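Local atomic coordinates of PmbA-related protein (PDB entry 1VL4), a protein that is a putative modulator of DNA gyrase and, like other members of the peptidase U62 family, may act as a metallopeptidase. Residues 242-247 and 432-437; 246-251 and 344-349; 197-202 and 425-430; 238-243 and 368-373. All blocks are in the same frame, centred on the assembly; numbering follows the deposited sequence.

Contact 1 of 4, residues 242-247 and 432-437; sequences TALLDL and TIAPSV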
loop_
_atom_site.group_PDB
_atom_site.type_symbol
_atom_site.label_atom_id
_atom_site.label_comp_id
_atom_site.label_asym_id
_atom_site.label_seq_id
_atom_site.Cartn_x
_atom_site.Cartn_y
_atom_site.Cartn_z
ATOM N N THR A 242 -22.590 7.856 -4.830
ATOM C CA THR A 242 -21.138 7.992 -4.659
ATOM C C THR A 242 -20.664 7.685 -3.222
ATOM O O THR A 242 -19.606 7.097 -3.051
ATOM C CB THR A 242 -20.674 9.406 -5.011
ATOM O OG1 THR A 242 -21.522 10.350 -4.349
ATOM C CG2 THR A 242 -20.802 9.652 -6.479
ATOM N N ALA A 243 -21.434 8.082 -2.199
ATOM C CA ALA A 243 -21.069 7.745 -0.800
ATOM C C ALA A 243 -21.308 6.240 -0.546
ATOM O O ALA A 243 -20.472 5.531 0.041
ATOM C CB ALA A 243 -21.850 8.602 0.177
ATOM N N LEU A 244 -22.428 5.728 -1.039
ATOM C CA LEU A 244 -22.813 4.361 -0.739
ATOM C C LEU A 244 -21.888 3.391 -1.438
ATOM O O LEU A 244 -21.586 2.339 -0.885
ATOM C CB LEU A 244 -24.277 4.125 -1.111
ATOM C CG LEU A 244 -24.827 2.733 -0.848
ATOM C CD1 LEU A 244 -24.814 2.420 0.649
ATOM C CD2 LEU A 244 -26.236 2.657 -1.404
ATOM N N LEU A 245 -21.443 3.738 -2.647
ATOM C CA LEU A 245 -20.485 2.908 -3.389
ATOM C C LEU A 245 -19.240 2.639 -2.527
ATOM O O LEU A 245 -18.746 1.528 -2.538
ATOM C CB LEU A 245 -20.038 3.563 -4.712
ATOM C CG LEU A 245 -21.046 3.532 -5.836
ATOM C CD1 LEU A 245 -20.621 4.486 -6.929
ATOM C CD2 LEU A 245 -21.189 2.080 -6.336
ATOM N N ASP A 246 -18.725 3.647 -1.829
ATOM C CA ASP A 246 -17.575 3.415 -0.908
ATOM C C ASP A 246 -17.953 2.656 0.371
ATOM O O ASP A 246 -17.255 1.714 0.802
ATOM C CB ASP A 246 -16.902 4.715 -0.504
ATOM C CG ASP A 246 -16.295 5.463 -1.671
ATOM O OD1 ASP A 246 -16.007 4.850 -2.733
ATOM O OD2 ASP A 246 -16.140 6.701 -1.522
ATOM N N LEU A 247 -19.070 3.059 0.966
ATOM C CA LEU A 247 -19.478 2.498 2.223
ATOM C C LEU A 247 -19.747 1.016 2.108
ATOM O O LEU A 247 -19.342 0.246 2.997
ATOM C CB LEU A 247 -20.711 3.250 2.775
ATOM C CG LEU A 247 -21.083 2.859 4.219
ATOM C CD1 LEU A 247 -19.961 3.185 5.194
ATOM C CD2 LEU A 247 -22.316 3.575 4.641
ATOM N N THR A 432 -18.155 -2.292 -6.593
ATOM C CA THR A 432 -19.497 -2.030 -6.102
ATOM C C THR A 432 -20.255 -1.212 -7.144
ATOM O O THR A 432 -19.677 -0.503 -7.983
ATOM C CB THR A 432 -19.485 -1.302 -4.743
ATOM O OG1 THR A 432 -18.728 -0.103 -4.830
ATOM C CG2 THR A 432 -18.885 -2.156 -3.643
ATOM N N ILE A 433 -21.575 -1.376 -7.126
ATOM C CA ILE A 433 -22.508 -0.683 -7.991
ATOM C C ILE A 433 -23.742 -0.371 -7.193
ATOM O O ILE A 433 -24.246 -1.251 -6.489
ATOM C CB ILE A 433 -22.938 -1.603 -9.103
ATOM C CG1 ILE A 433 -21.693 -2.068 -9.908
ATOM C CG2 ILE A 433 -24.043 -0.958 -9.949
ATOM C CD1 ILE A 433 -22.082 -2.971 -11.060
ATOM N N ALA A 434 -24.239 0.853 -7.289
ATOM C CA ALA A 434 -25.334 1.258 -6.417
ATOM C C ALA A 434 -26.006 2.513 -6.860
ATOM O O ALA A 434 -25.364 3.368 -7.434
ATOM C CB ALA A 434 -24.845 1.444 -4.958
ATOM N N PRO A 435 -27.301 2.642 -6.502
ATOM C CA PRO A 435 -28.025 3.910 -6.572
ATOM C C PRO A 435 -27.947 4.651 -5.252
ATOM O O PRO A 435 -27.279 4.213 -4.333
ATOM C CB PRO A 435 -29.445 3.450 -6.851
ATOM C CG PRO A 435 -29.558 2.213 -6.014
ATOM C CD PRO A 435 -28.184 1.569 -6.016
ATOM N N SER A 436 -28.568 5.806 -5.170
ATOM C CA SER A 436 -28.747 6.507 -3.922
ATOM C C SER A 436 -29.824 5.740 -3.120
ATOM O O SER A 436 -30.608 5.001 -3.690
ATOM C CB SER A 436 -29.180 7.947 -4.190
ATOM O OG SER A 436 -28.263 8.616 -5.039
ATOM N N VAL A 437 -29.790 5.893 -1.798
ATOM C CA VAL A 437 -30.798 5.353 -0.880
ATOM C C VAL A 437 -31.198 6.374 0.163
ATOM O O VAL A 437 -30.425 7.321 0.501
ATOM C CB VAL A 437 -30.291 4.085 -0.123
ATOM C CG1 VAL A 437 -29.960 2.981 -1.104
ATOM C CG2 VAL A 437 -29.070 4.420 0.801
#
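L244 reaches the far end of the segment 432-437 with one methyl. Its CG stands anti to the backbone N (chi1 -180°), on the side of the strand. From there CD2 lies 3.8 Å from V437 CG1, and the two side chains cross at about a right angle. The same CD2 rests 3.5 Å from P435 O, a buried carbonyl oxygen for which the model offers no hydrogen-bond partner. A434 CB is met by two leucine methyls, L244 CD2 and L245 CD2, each at 4.0 Å. This is a helix packed against a mixed beta-sheet: the axes of helix 242-247 and strand 432-434 approach to 7.7 Å and run 145° apart, roughly antiparallel. T432 and A434 point to the helix, whereas I433 points away from it. L245 adds backbone contacts, its CD2 lying 3.4 Å from A434 N and close to I433 CA as well. One polar tie joins the pair, T432 OG1 donating to L245 O at 2.8 Å, with the donor tilted 28° from the carbonyl plane. An alanine at T432 would probably leave L245 O without this hydroxyl partner, with only apolar packing left across the two segments. Beyond the two segments, A434 also touches M248.

Contact 2 of 4, residues 246-251 and 344-349; sequences DLMEMF and VNLMLM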
loop_
_atom_site.group_PDB
_atom_site.type_symbol
_atom_site.label_atom_id
_atom_site.label_comp_id
_atom_site.label_asym_id
_atom_site.label_seq_id
_atom_site.Cartn_x
_atom_site.Cartn_y
_atom_site.Cartn_z
ATOM N N ASP A 246 -18.725 3.647 -1.829
ATOM C CA ASP A 246 -17.575 3.415 -0.908
ATOM C C ASP A 246 -17.953 2.656 0.371
ATOM O O ASP A 246 -17.255 1.714 0.802
ATOM C CB ASP A 246 -16.902 4.715 -0.504
ATOM C CG ASP A 246 -16.295 5.463 -1.671
ATOM O OD1 ASP A 246 -16.007 4.850 -2.733
ATOM O OD2 ASP A 246 -16.140 6.701 -1.522
ATOM N N LEU A 247 -19.070 3.059 0.966
ATOM C CA LEU A 247 -19.478 2.498 2.223
ATOM C C LEU A 247 -19.747 1.016 2.108
ATOM O O LEU A 247 -19.342 0.246 2.997
ATOM C CB LEU A 247 -20.711 3.250 2.775
ATOM C CG LEU A 247 -21.083 2.859 4.219
ATOM C CD1 LEU A 247 -19.961 3.185 5.194
ATOM C CD2 LEU A 247 -22.316 3.575 4.641
ATOM N N MET A 248 -20.366 0.608 0.988
ATOM C CA MET A 248 -20.711 -0.787 0.716
ATOM C C MET A 248 -19.497 -1.710 0.742
ATOM O O MET A 248 -19.642 -2.920 0.855
ATOM C CB MET A 248 -21.292 -0.949 -0.705
ATOM C CG MET A 248 -22.710 -0.617 -0.859
ATOM S SD MET A 248 -23.048 -0.614 -2.642
ATOM C CE MET A 248 -23.037 -2.318 -3.135
ATOM N N GLU A 249 -18.323 -1.174 0.461
ATOM C CA GLU A 249 -17.124 -1.988 0.495
ATOM C C GLU A 249 -16.916 -2.672 1.823
ATOM O O GLU A 249 -16.316 -3.757 1.865
ATOM C CB GLU A 249 -15.895 -1.143 0.154
ATOM C CG GLU A 249 -16.066 -0.611 -1.270
ATOM C CD GLU A 249 -14.812 -0.672 -2.023
ATOM O OE1 GLU A 249 -13.988 0.236 -1.786
ATOM O OE2 GLU A 249 -14.650 -1.647 -2.809
ATOM N N MET A 250 -17.417 -2.072 2.904
ATOM C CA MET A 250 -17.257 -2.708 4.223
ATOM C C MET A 250 -18.143 -3.960 4.398
ATOM O O MET A 250 -17.990 -4.730 5.346
ATOM C CB MET A 250 -17.453 -1.680 5.319
ATOM C CG MET A 250 -18.900 -1.440 5.773
ATOM S SD MET A 250 -18.907 -0.236 7.137
ATOM C CE MET A 250 -18.289 -1.197 8.529
ATOM N N PHE A 251 -19.044 -4.189 3.449
ATOM C CA PHE A 251 -19.867 -5.390 3.458
ATOM C C PHE A 251 -19.089 -6.600 2.921
ATOM O O PHE A 251 -19.411 -7.743 3.199
ATOM C CB PHE A 251 -21.092 -5.129 2.591
ATOM C CG PHE A 251 -22.207 -6.124 2.770
ATOM C CD1 PHE A 251 -22.720 -6.399 4.020
ATOM C CD2 PHE A 251 -22.742 -6.772 1.679
ATOM C CE1 PHE A 251 -23.765 -7.337 4.170
ATOM C CE2 PHE A 251 -23.779 -7.673 1.809
ATOM C CZ PHE A 251 -24.301 -7.953 3.051
ATOM N N VAL A 344 -17.698 -10.141 -7.516
ATOM C CA VAL A 344 -17.122 -9.611 -8.745
ATOM C C VAL A 344 -17.641 -8.162 -8.856
ATOM O O VAL A 344 -16.879 -7.227 -8.742
ATOM C CB VAL A 344 -17.477 -10.500 -9.975
ATOM C CG1 VAL A 344 -16.938 -9.902 -11.234
ATOM C CG2 VAL A 344 -16.902 -11.950 -9.784
ATOM N N ASN A 345 -18.935 -8.009 -9.088
ATOM C CA ASN A 345 -19.592 -6.711 -8.980
ATOM C C ASN A 345 -20.640 -6.829 -7.894
ATOM O O ASN A 345 -21.563 -7.620 -8.015
ATOM C CB ASN A 345 -20.266 -6.321 -10.269
ATOM C CG ASN A 345 -19.277 -6.144 -11.439
ATOM O OD1 ASN A 345 -18.632 -5.111 -11.550
ATOM N ND2 ASN A 345 -19.213 -7.165 -12.345
ATOM N N LEU A 346 -20.483 -6.082 -6.822
ATOM C CA LEU A 346 -21.464 -6.152 -5.751
ATOM C C LEU A 346 -22.460 -5.013 -5.956
ATOM O O LEU A 346 -22.115 -3.875 -5.704
ATOM C CB LEU A 346 -20.809 -6.032 -4.379
ATOM C CG LEU A 346 -21.767 -6.254 -3.181
ATOM C CD1 LEU A 346 -22.230 -7.684 -3.143
ATOM C CD2 LEU A 346 -21.124 -5.855 -1.912
ATOM N N MET A 347 -23.705 -5.364 -6.307
ATOM C CA MET A 347 -24.711 -4.414 -6.725
ATOM C C MET A 347 -25.907 -4.345 -5.795
ATOM O O MET A 347 -26.607 -5.328 -5.608
ATOM C CB MET A 347 -25.202 -4.753 -8.132
ATOM C CG MET A 347 -26.247 -3.798 -8.659
ATOM S SD MET A 347 -26.525 -4.016 -10.391
ATOM C CE MET A 347 -27.747 -2.772 -10.731
ATOM N N LEU A 348 -26.204 -3.145 -5.327
ATOM C CA LEU A 348 -27.491 -2.872 -4.686
ATOM C C LEU A 348 -28.499 -2.575 -5.775
ATOM O O LEU A 348 -28.289 -1.686 -6.604
ATOM C CB LEU A 348 -27.402 -1.679 -3.714
ATOM C CG LEU A 348 -28.777 -1.260 -3.135
ATOM C CD1 LEU A 348 -29.104 -2.231 -2.087
ATOM C CD2 LEU A 348 -28.764 0.101 -2.539
ATOM N N MET A 349 -29.592 -3.333 -5.774
ATOM C CA MET A 349 -30.532 -3.295 -6.827
ATOM C C MET A 349 -31.381 -2.028 -6.711
ATOM O O MET A 349 -31.879 -1.739 -5.629
ATOM C CB MET A 349 -31.387 -4.546 -6.777
ATOM C CG MET A 349 -30.624 -5.868 -6.960
ATOM S SD MET A 349 -29.508 -5.978 -8.401
ATOM C CE MET A 349 -30.620 -6.027 -9.710
#
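M248 makes most of the reach to the segment 344-349 from its side; the nearest CA atoms across the contact, those of M248 and L346, are 8.4 Å apart. The tight part is at its tip: CE comes to 3.1 Å from L346 O, and it also meets L346 CG at 4.1 Å. The chain bends at its last torsion (chi3 73°), which places CE against the strand backbone, 3.9 Å from L348 N. Both of those polar atoms are occupied by the neighbouring strand, L346 O accepting from I433 N and L348 N donating to I433 O, so the methyl packs on an already paired beta ladder. In the fold, strand 345-348 lies between 282-285 and 432-434 in a mixed sheet, and the segment 246-251 continues from helical residues into a 3-10 segment, 248-250. The i to i+3 bond from F251 N to M248 O links the two residues that face the strand. Packing is looser at F251, whose ring edge, at CD2, meets L346 CD2 at 4.0 Å, the two side chains crossing at about a right angle. L348 is more marginal, its CB 4.4 Å from M248 CE. No hydrogen bond crosses the contact. Toward solvent, the partly exposed E249 and M347 point away from the opposite segment, and M347 touches a crystal neighbour.

Contact 3 of 4, residues 197-202 and 425-430; sequences SWYELA and DVKVSQ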
loop_
_atom_site.group_PDB
_atom_site.type_symbol
_atom_site.label_atom_id
_atom_site.label_comp_id
_atom_site.label_asym_id
_atom_site.label_seq_id
_atom_site.Cartn_x
_atom_site.Cartn_y
_atom_site.Cartn_z
ATOM N N SER A 197 -15.243 16.252 -6.525
ATOM C CA SER A 197 -14.622 15.374 -7.514
ATOM C C SER A 197 -15.657 14.561 -8.262
ATOM O O SER A 197 -16.846 14.475 -7.860
ATOM C CB SER A 197 -13.574 14.477 -6.865
ATOM O OG SER A 197 -14.112 13.472 -6.026
ATOM N N TRP A 198 -15.237 14.008 -9.392
ATOM C CA TRP A 198 -16.092 13.118 -10.152
ATOM C C TRP A 198 -15.198 12.186 -10.979
ATOM O O TRP A 198 -14.111 12.584 -11.380
ATOM C CB TRP A 198 -17.031 13.936 -11.070
ATOM C CG TRP A 198 -18.178 13.136 -11.577
ATOM C CD1 TRP A 198 -18.324 12.590 -12.802
ATOM C CD2 TRP A 198 -19.324 12.737 -10.820
ATOM N NE1 TRP A 198 -19.483 11.855 -12.862
ATOM C CE2 TRP A 198 -20.130 11.956 -11.667
ATOM C CE3 TRP A 198 -19.755 12.991 -9.516
ATOM C CZ2 TRP A 198 -21.338 11.417 -11.257
ATOM C CZ3 TRP A 198 -20.969 12.466 -9.109
ATOM C CH2 TRP A 198 -21.741 11.693 -9.979
ATOM N N TYR A 199 -15.682 10.973 -11.247
ATOM C CA TYR A 199 -14.996 10.023 -12.124
ATOM C C TYR A 199 -16.017 9.295 -12.974
ATOM O O TYR A 199 -17.227 9.192 -12.620
ATOM C CB TYR A 199 -14.177 8.983 -11.323
ATOM C CG TYR A 199 -15.022 8.077 -10.461
ATOM C CD1 TYR A 199 -15.557 6.870 -10.948
ATOM C CD2 TYR A 199 -15.313 8.431 -9.165
ATOM C CE1 TYR A 199 -16.403 6.070 -10.111
ATOM C CE2 TYR A 199 -16.130 7.648 -8.352
ATOM C CZ TYR A 199 -16.676 6.495 -8.828
ATOM O OH TYR A 199 -17.458 5.783 -7.952
ATOM N N GLU A 200 -15.540 8.787 -14.098
ATOM C CA GLU A 200 -16.305 7.802 -14.885
ATOM C C GLU A 200 -15.371 6.583 -15.123
ATOM O O GLU A 200 -14.164 6.732 -15.302
ATOM C CB GLU A 200 -16.782 8.408 -16.212
ATOM C CG GLU A 200 -18.064 9.306 -16.141
ATOM C CD GLU A 200 -18.320 10.243 -17.390
ATOM O OE1 GLU A 200 -17.745 10.035 -18.505
ATOM O OE2 GLU A 200 -19.143 11.203 -17.221
ATOM N N LEU A 201 -15.950 5.385 -15.038
ATOM C CA LEU A 201 -15.297 4.110 -15.469
ATOM C C LEU A 201 -15.904 3.731 -16.806
ATOM O O LEU A 201 -17.094 3.977 -17.035
ATOM C CB LEU A 201 -15.541 3.028 -14.426
ATOM C CG LEU A 201 -14.655 3.215 -13.206
ATOM C CD1 LEU A 201 -15.346 2.683 -11.954
ATOM C CD2 LEU A 201 -13.310 2.539 -13.422
ATOM N N ALA A 202 -15.081 3.246 -17.729
ATOM C CA ALA A 202 -15.527 2.908 -19.058
ATOM C C ALA A 202 -14.774 1.703 -19.647
ATOM O O ALA A 202 -13.592 1.469 -19.377
ATOM C CB ALA A 202 -15.346 4.096 -19.963
ATOM N N ASP A 425 -30.769 5.729 -9.686
ATOM C CA ASP A 425 -29.593 6.438 -10.191
ATOM C C ASP A 425 -28.369 5.596 -9.890
ATOM O O ASP A 425 -27.526 5.966 -9.095
ATOM C CB ASP A 425 -29.444 7.852 -9.590
ATOM C CG ASP A 425 -29.438 7.858 -8.062
ATOM O OD1 ASP A 425 -30.012 6.924 -7.470
ATOM O OD2 ASP A 425 -28.877 8.803 -7.464
ATOM N N VAL A 426 -28.283 4.470 -10.585
ATOM C CA VAL A 426 -27.210 3.503 -10.395
ATOM C C VAL A 426 -25.887 4.027 -10.956
ATOM O O VAL A 426 -25.845 4.595 -12.047
ATOM C CB VAL A 426 -27.570 2.187 -11.095
ATOM C CG1 VAL A 426 -26.370 1.206 -11.046
ATOM C CG2 VAL A 426 -28.811 1.593 -10.450
ATOM N N LYS A 427 -24.829 3.915 -10.156
ATOM C CA LYS A 427 -23.496 4.291 -10.547
ATOM C C LYS A 427 -22.574 3.097 -10.259
ATOM O O LYS A 427 -22.763 2.345 -9.303
ATOM C CB LYS A 427 -23.011 5.538 -9.792
ATOM C CG LYS A 427 -21.629 6.030 -10.212
ATOM C CD LYS A 427 -21.337 7.429 -9.790
ATOM C CE LYS A 427 -19.859 7.811 -9.971
ATOM N NZ LYS A 427 -19.385 7.891 -11.373
ATOM N N VAL A 428 -21.553 2.951 -11.091
ATOM C CA VAL A 428 -20.612 1.835 -10.975
ATOM C C VAL A 428 -19.263 2.314 -10.403
ATOM O O VAL A 428 -18.744 3.391 -10.771
ATOM C CB VAL A 428 -20.421 1.193 -12.384
ATOM C CG1 VAL A 428 -19.305 0.118 -12.351
ATOM C CG2 VAL A 428 -21.621 0.604 -12.839
ATOM N N SER A 429 -18.677 1.534 -9.489
ATOM C CA SER A 429 -17.351 1.796 -9.018
ATOM C C SER A 429 -16.510 0.556 -9.371
ATOM O O SER A 429 -16.870 -0.207 -10.268
ATOM C CB SER A 429 -17.349 2.050 -7.494
ATOM O OG SER A 429 -16.129 2.593 -7.080
ATOM N N GLN A 430 -15.443 0.325 -8.625
ATOM C CA GLN A 430 -14.491 -0.728 -8.935
ATOM C C GLN A 430 -15.028 -2.106 -8.701
ATOM O O GLN A 430 -14.869 -2.988 -9.554
ATOM C CB GLN A 430 -13.200 -0.543 -8.124
ATOM C CG GLN A 430 -12.445 0.703 -8.566
ATOM C CD GLN A 430 -10.971 0.652 -8.187
ATOM O OE1 GLN A 430 -10.512 -0.283 -7.512
ATOM N NE2 GLN A 430 -10.221 1.638 -8.647
#
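K427 overlaps one face of the Y199 ring with both its last carbon and its ammonium group. CE lies 3.6 Å from Y199 CZ, and NZ is 4.0 Å from the ring centroid, over the face though offset toward the rim. This cation-pi contact bridges two sheets: Y199 belongs to strand 194-202, outermost strand within the chain of the six-stranded antiparallel sheet, and K427 to strand 427-428, an outermost strand of the mixed sheet that also holds 432-434. The touching parts run 66° apart, so side chains rather than a shared ladder make the join. W198 gives NZ a second aromatic face, off-centre, with NZ 4.6 Å from the centroid of the six-membered ring. The lysine chain is extended until its last torsion (chi4 67°), a bend that places NZ where it donates to Y199 O at 2.8 Å. That bond has a C=O...donor angle of 154°. An opposite charge is near but not in contact: E200 OE2, 6.7 Å from K427 NZ, is too far for a salt bridge and could at most contribute weakly. An alanine in place of Y199 would keep the carbonyl that binds NZ, but would probably leave the end of K427 without its tyrosine face and freer to turn. Along the strand, V428 O sits at the edge of the tyrosine ring, near its plane, 3.6 Å from CE1. L201 closes the contact at the other end, pressing CD1 against backbone, 3.5 Å from S429 C.

Contact 4 of 4, residues 238-243 and 368-373; sequences LMRNTA and ITEVEG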
loop_
_atom_site.group_PDB
_atom_site.type_symbol
_atom_site.label_atom_id
_atom_site.label_comp_id
_atom_site.label_asym_id
_atom_site.label_seq_id
_atom_site.Cartn_x
_atom_site.Cartn_y
_atom_site.Cartn_z
ATOM N N LEU A 238 -30.293 10.868 3.121
ATOM C CA LEU A 238 -30.300 10.427 1.723
ATOM C C LEU A 238 -28.825 10.239 1.323
ATOM O O LEU A 238 -28.084 11.202 1.128
ATOM C CB LEU A 238 -31.010 11.445 0.847
ATOM C CG LEU A 238 -30.970 11.317 -0.675
ATOM C CD1 LEU A 238 -31.097 9.906 -1.118
ATOM C CD2 LEU A 238 -32.103 12.227 -1.240
ATOM N N MET A 239 -28.382 8.994 1.293
ATOM C CA MET A 239 -27.010 8.726 0.926
ATOM C C MET A 239 -26.868 8.568 -0.574
ATOM O O MET A 239 -27.282 7.569 -1.158
ATOM C CB MET A 239 -26.509 7.532 1.681
ATOM C CG MET A 239 -25.077 7.180 1.323
ATOM S SD MET A 239 -24.281 6.213 2.606
ATOM C CE MET A 239 -24.531 7.297 3.974
ATOM N N ARG A 240 -26.271 9.570 -1.215
ATOM C CA ARG A 240 -26.081 9.517 -2.648
ATOM C C ARG A 240 -25.230 8.301 -3.027
ATOM O O ARG A 240 -24.402 7.842 -2.239
ATOM C CB ARG A 240 -25.435 10.771 -3.178
ATOM C CG ARG A 240 -25.621 10.973 -4.681
ATOM C CD ARG A 240 -25.094 12.289 -5.146
ATOM N NE ARG A 240 -23.634 12.298 -5.145
ATOM C CZ ARG A 240 -22.901 13.377 -5.365
ATOM N NH1 ARG A 240 -21.591 13.276 -5.313
ATOM N NH2 ARG A 240 -23.478 14.541 -5.657
ATOM N N ASN A 241 -25.476 7.813 -4.239
ATOM C CA ASN A 241 -24.739 6.698 -4.829
ATOM C C ASN A 241 -23.220 6.722 -4.568
ATOM O O ASN A 241 -22.638 5.723 -4.136
ATOM C CB ASN A 241 -25.093 6.489 -6.347
ATOM C CG ASN A 241 -24.982 7.741 -7.219
ATOM O OD1 ASN A 241 -24.315 8.722 -6.877
ATOM N ND2 ASN A 241 -25.607 7.668 -8.415
ATOM N N THR A 242 -22.590 7.856 -4.830
ATOM C CA THR A 242 -21.138 7.992 -4.659
ATOM C C THR A 242 -20.664 7.685 -3.222
ATOM O O THR A 242 -19.606 7.097 -3.051
ATOM C CB THR A 242 -20.674 9.406 -5.011
ATOM O OG1 THR A 242 -21.522 10.350 -4.349
ATOM C CG2 THR A 242 -20.802 9.652 -6.479
ATOM N N ALA A 243 -21.434 8.082 -2.199
ATOM C CA ALA A 243 -21.069 7.745 -0.800
ATOM C C ALA A 243 -21.308 6.240 -0.546
ATOM O O ALA A 243 -20.472 5.531 0.041
ATOM C CB ALA A 243 -21.850 8.602 0.177
ATOM N N ILE A 368 -25.903 12.914 2.124
ATOM C CA ILE A 368 -24.478 12.650 2.191
ATOM C C ILE A 368 -24.019 12.194 0.821
ATOM O O ILE A 368 -24.508 11.193 0.285
ATOM C CB ILE A 368 -24.138 11.677 3.345
ATOM C CG1 ILE A 368 -24.107 12.487 4.640
ATOM C CG2 ILE A 368 -22.752 10.967 3.151
ATOM C CD1 ILE A 368 -24.441 11.696 5.784
ATOM N N THR A 369 -23.075 12.960 0.270
ATOM C CA THR A 369 -22.575 12.756 -1.096
ATOM C C THR A 369 -21.222 12.060 -1.160
ATOM O O THR A 369 -20.923 11.440 -2.156
ATOM C CB THR A 369 -22.415 14.079 -1.848
ATOM O OG1 THR A 369 -21.608 14.974 -1.062
ATOM C CG2 THR A 369 -23.791 14.711 -2.106
ATOM N N GLU A 370 -20.417 12.194 -0.117
ATOM C CA GLU A 370 -19.112 11.529 -0.049
ATOM C C GLU A 370 -18.792 11.175 1.395
ATOM O O GLU A 370 -19.185 11.898 2.329
ATOM C CB GLU A 370 -18.004 12.437 -0.601
ATOM C CG GLU A 370 -18.314 13.067 -1.997
ATOM C CD GLU A 370 -18.288 12.054 -3.124
ATOM O OE1 GLU A 370 -17.830 10.895 -2.891
ATOM O OE2 GLU A 370 -18.720 12.419 -4.249
ATOM N N VAL A 371 -18.107 10.044 1.569
ATOM C CA VAL A 371 -17.504 9.662 2.868
ATOM C C VAL A 371 -15.965 9.494 2.749
ATOM O O VAL A 371 -15.446 9.174 1.704
ATOM C CB VAL A 371 -18.130 8.366 3.421
ATOM C CG1 VAL A 371 -19.547 8.610 3.902
ATOM C CG2 VAL A 371 -18.118 7.238 2.379
ATOM N N GLU A 372 -15.250 9.712 3.835
ATOM C CA GLU A 372 -13.793 9.671 3.828
ATOM C C GLU A 372 -13.323 8.928 5.060
ATOM O O GLU A 372 -13.979 8.984 6.125
ATOM C CB GLU A 372 -13.215 11.105 3.858
ATOM C CG GLU A 372 -13.380 11.886 2.518
ATOM C CD GLU A 372 -14.559 12.880 2.457
ATOM O OE1 GLU A 372 -14.939 13.484 3.488
ATOM O OE2 GLU A 372 -15.094 13.081 1.341
ATOM N N GLY A 373 -12.185 8.244 4.910
ATOM C CA GLY A 373 -11.503 7.605 6.030
ATOM C C GLY A 373 -11.990 6.205 6.321
ATOM O O GLY A 373 -12.058 5.807 7.476
#
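The parallel bridge between M239 and I368 joins strands 233-239 and 365-372 just where the first strand gives way to a helix. I368 N donates to L238 O at 2.9 Å, and R240 N to I368 O at 2.8 Å. On the face of the sheet carrying M239 and I368, M239 CE packs against I368 CG2. R240 holds the N-cap position of helix 241-247, while T369 and E370 both face K390 and form a classic beta bulge, which interrupts the regular pairing of strand 365-372 with 384-395. The bulge meets the first helical turn through T242: OG1, placed between backbone N and carbonyl carbon (chi1 48°), donates to T369 O in the carbonyl plane, at a modelled separation of 2.5 Å that is unusually short. T242 OG1 in turn accepts from R240 NE and NH1, at 3.0 and 3.1 Å, within 5° of the guanidinium plane. This side-on grip restrains the guanidinium, and T369 CB stands 3.6 Å above its centre. NH1 also forms a salt bridge with E370 OE2 at 3.2 Å, the carboxylate turned 78° to the guanidinium. E220 supplies a second carboxylate to NH1. Nearby, A243 CB packs 3.9 Å from I368 CG2.

How the contacts relate
Helix 241-247 is common to contacts 1, 2 and 4. Contact 1 lies between the other two, about 7 Å from each, centre to centre. Contacts 1 and 2 reach adjacent strands of one sheet, paired through I433 N and L346 O at 2.9 Å. Contact 3 lies about 10 Å from contact 1, centre to centre, and joins it through A434 O and K427 N, 2.8 Å apart. Separately, V437 O meets M239 N at 2.8 Å, bringing contact 4 in. D425 O and N241 ND2, 2.7 Å apart, tie contact 3 to contact 4. The atoms of the four contacts include no metal or ligand, and they do not locate the presumed peptidase site.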